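Local coordinates for CCHC-type domain-containing protein (Trypanosoma brucei brucei, PDB 7C47), which probably trims RNA from its 3' end as an RNase D-like exonuclease, and binds zinc ions and nucleotides, at residues G120-Q125 with A214-T219. Sequence-based numbering, arbitrary orientation.
Sequences GVLDLQ and AVERLT. With C5P (cytidine-5'-monophosphate), chain D.
Thr219 and Asp123 meet where helix segment 214-219 runs at 99° to an edge strand, 121-123, of the exonuclease sheet, and the junction illustrates how one hydroxyl can tie a helix to a sheet edge. Asp123 N donates to Thr219 OG1 (3.1 Å, 155° at the hydrogen), while that hydroxyl gives its own proton to Val215 O, 2.8 Å from OG1, one turn back. Val215 O also accepts from Thr219 N, on the opposite face of its carbonyl plane; the chain of bonds therefore ends on a carbonyl that keeps its helical bond. With chi1 at -59°, OG1 lies beside the backbone N and CG2, anti to that N, meets Val121 CG1 in a tight 3.5 Å contact, the two side chains crossing at about a right angle. On the other flank Leu122 CD1 touches Val215 CG1 at 3.6 Å and Glu216 CG at 3.9 Å; the Glu216 carboxylate goes on to Arg97 in a salt bridge. Asp123 caps helix 124-136 through a weak bond from Gln125 N and accepts from the backbone of Asp102 and Cys103. Gln125 NE2 binds O2' of cytidine-5'-monophosphate (2.8 Å). Strand 97-100 pairs with 121-123, and Phe127 of helix 124-136 packs on both Leu122 and Val215.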
loop_
_atom_site.group_PDB
_atom_site.type_symbol
_atom_site.label_atom_id
_atom_site.label_comp_id
_atom_site.label_asym_id
_atom_site.label_seq_id
_atom_site.Cartn_x
_atom_site.Cartn_y
_atom_site.Cartn_z
ATOM N N GLY A 120 -12.563 -9.407 -3.048
ATOM C CA GLY A 120 -11.226 -9.755 -3.545
ATOM C C GLY A 120 -10.192 -8.669 -3.288
ATOM O O GLY A 120 -9.320 -8.426 -4.117
ATOM N N VAL A 121 -10.269 -8.037 -2.119
ATOM C CA VAL A 121 -9.404 -6.913 -1.781
ATOM C C VAL A 121 -8.070 -7.434 -1.242
ATOM O O VAL A 121 -8.032 -8.437 -0.528
ATOM C CB VAL A 121 -10.080 -5.974 -0.749
ATOM C CG1 VAL A 121 -9.233 -4.738 -0.483
ATOM C CG2 VAL A 121 -11.448 -5.535 -1.245
ATOM N N LEU A 122 -6.979 -6.765 -1.621
ATOM C CA LEU A 122 -5.662 -6.989 -1.021
ATOM C C LEU A 122 -5.031 -5.646 -0.670
ATOM O O LEU A 122 -4.849 -4.804 -1.545
ATOM C CB LEU A 122 -4.742 -7.764 -1.969
ATOM C CG LEU A 122 -3.371 -8.152 -1.396
ATOM C CD1 LEU A 122 -3.516 -9.072 -0.190
ATOM C CD2 LEU A 122 -2.503 -8.803 -2.457
ATOM N N ASP A 123 -4.696 -5.466 0.608
ATOM C CA ASP A 123 -4.160 -4.213 1.129
ATOM C C ASP A 123 -2.639 -4.356 1.286
ATOM O O ASP A 123 -2.158 -5.045 2.195
ATOM C CB ASP A 123 -4.827 -3.895 2.469
ATOM C CG ASP A 123 -4.521 -2.493 2.978
ATOM O OD1 ASP A 123 -3.408 -1.971 2.760
ATOM O OD2 ASP A 123 -5.417 -1.904 3.618
ATOM N N LEU A 124 -1.895 -3.687 0.407
ATOM C CA LEU A 124 -0.439 -3.833 0.361
ATOM C C LEU A 124 0.282 -3.200 1.546
ATOM O O LEU A 124 1.383 -3.619 1.876
ATOM C CB LEU A 124 0.122 -3.293 -0.960
ATOM C CG LEU A 124 -0.420 -3.972 -2.230
ATOM C CD1 LEU A 124 0.210 -3.352 -3.462
ATOM C CD2 LEU A 124 -0.197 -5.478 -2.219
ATOM N N GLN A 125 -0.323 -2.201 2.184
ATOM C CA GLN A 125 0.226 -1.662 3.425
ATOM C C GLN A 125 0.188 -2.742 4.502
ATOM O O GLN A 125 1.182 -2.969 5.188
ATOM C CB GLN A 125 -0.543 -0.432 3.900
ATOM C CG GLN A 125 0.148 0.294 5.043
ATOM C CD GLN A 125 -0.674 1.433 5.610
ATOM O OE1 GLN A 125 -1.849 1.268 5.926
ATOM N NE2 GLN A 125 -0.052 2.592 5.760
ATOM N N ALA A 214 -3.232 -15.526 3.030
ATOM C CA ALA A 214 -3.327 -15.092 4.428
ATOM C C ALA A 214 -3.568 -13.577 4.549
ATOM O O ALA A 214 -4.347 -13.141 5.393
ATOM C CB ALA A 214 -2.082 -15.501 5.199
ATOM N N VAL A 215 -2.914 -12.790 3.695
ATOM C CA VAL A 215 -3.078 -11.331 3.702
ATOM C C VAL A 215 -4.427 -10.944 3.081
ATOM O O VAL A 215 -5.023 -9.948 3.486
ATOM C CB VAL A 215 -1.909 -10.598 2.992
ATOM C CG1 VAL A 215 -2.049 -9.083 3.113
ATOM C CG2 VAL A 215 -0.571 -11.033 3.577
ATOM N N GLU A 216 -4.894 -11.720 2.105
ATOM C CA GLU A 216 -6.250 -11.558 1.554
ATOM C C GLU A 216 -7.322 -11.710 2.632
ATOM O O GLU A 216 -8.243 -10.897 2.717
ATOM C CB GLU A 216 -6.512 -12.551 0.414
ATOM C CG GLU A 216 -5.855 -12.146 -0.901
ATOM C CD GLU A 216 -5.903 -13.222 -1.984
ATOM O OE1 GLU A 216 -6.377 -14.356 -1.723
ATOM O OE2 GLU A 216 -5.447 -12.922 -3.113
ATOM N N ARG A 217 -7.185 -12.741 3.460
ATOM C CA ARG A 217 -8.128 -12.984 4.552
ATOM C C ARG A 217 -8.051 -11.920 5.644
ATOM O O ARG A 217 -9.080 -11.506 6.172
ATOM C CB ARG A 217 -7.924 -14.376 5.146
ATOM C CG ARG A 217 -8.414 -15.474 4.223
ATOM C CD ARG A 217 -8.250 -16.843 4.853
ATOM N NE ARG A 217 -6.873 -17.315 4.746
ATOM C CZ ARG A 217 -6.444 -18.510 5.145
ATOM N NH1 ARG A 217 -5.158 -18.825 4.990
ATOM N NH2 ARG A 217 -7.280 -19.392 5.702
ATOM N N LEU A 218 -6.837 -11.481 5.972
ATOM C CA LEU A 218 -6.639 -10.354 6.887
ATOM C C LEU A 218 -7.256 -9.065 6.335
ATOM O O LEU A 218 -7.908 -8.333 7.069
ATOM C CB LEU A 218 -5.147 -10.157 7.172
ATOM C CG LEU A 218 -4.705 -8.974 8.033
ATOM C CD1 LEU A 218 -5.481 -8.912 9.337
ATOM C CD2 LEU A 218 -3.212 -9.071 8.297
ATOM N N THR A 219 -7.061 -8.803 5.042
ATOM C CA THR A 219 -7.677 -7.649 4.382
ATOM C C THR A 219 -9.212 -7.742 4.383
ATOM O O THR A 219 -9.895 -6.725 4.547
ATOM C CB THR A 219 -7.164 -7.469 2.931
ATOM O OG1 THR A 219 -5.741 -7.290 2.941
ATOM C CG2 THR A 219 -7.798 -6.254 2.271
HETATM O O3P C5P D . 4.409 7.952 8.650
HETATM P P C5P D . 3.627 7.469 9.819
HETATM O O1P C5P D . 3.210 8.644 10.626
HETATM O O2P C5P D . 4.397 6.374 10.468
HETATM O "O5'" C5P D . 2.312 6.861 9.155
HETATM C "C5'" C5P D . 2.285 5.505 8.677
HETATM C "C4'" C5P D . 0.945 5.167 8.065
HETATM O "O4'" C5P D . -0.044 5.016 9.117
HETATM C "C3'" C5P D . 0.353 6.187 7.103
HETATM O "O3'" C5P D . 0.837 5.997 5.779
HETATM C "C2'" C5P D . -1.143 5.905 7.198
HETATM O "O2'" C5P D . -1.609 4.891 6.327
HETATM C "C1'" C5P D . -1.297 5.503 8.669
HETATM N N1 C5P D . -1.721 6.612 9.548
HETATM C C2 C5P D . -3.048 7.054 9.477
HETATM N N3 C5P D . -3.449 8.073 10.275
HETATM C C4 C5P D . -2.582 8.645 11.114
HETATM C C5 C5P D . -1.226 8.212 11.209
HETATM C C6 C5P D . -0.841 7.205 10.413
HETATM O O2 C5P D . -3.825 6.502 8.684
HETATM N N4 C5P D . -3.021 9.642 11.887
#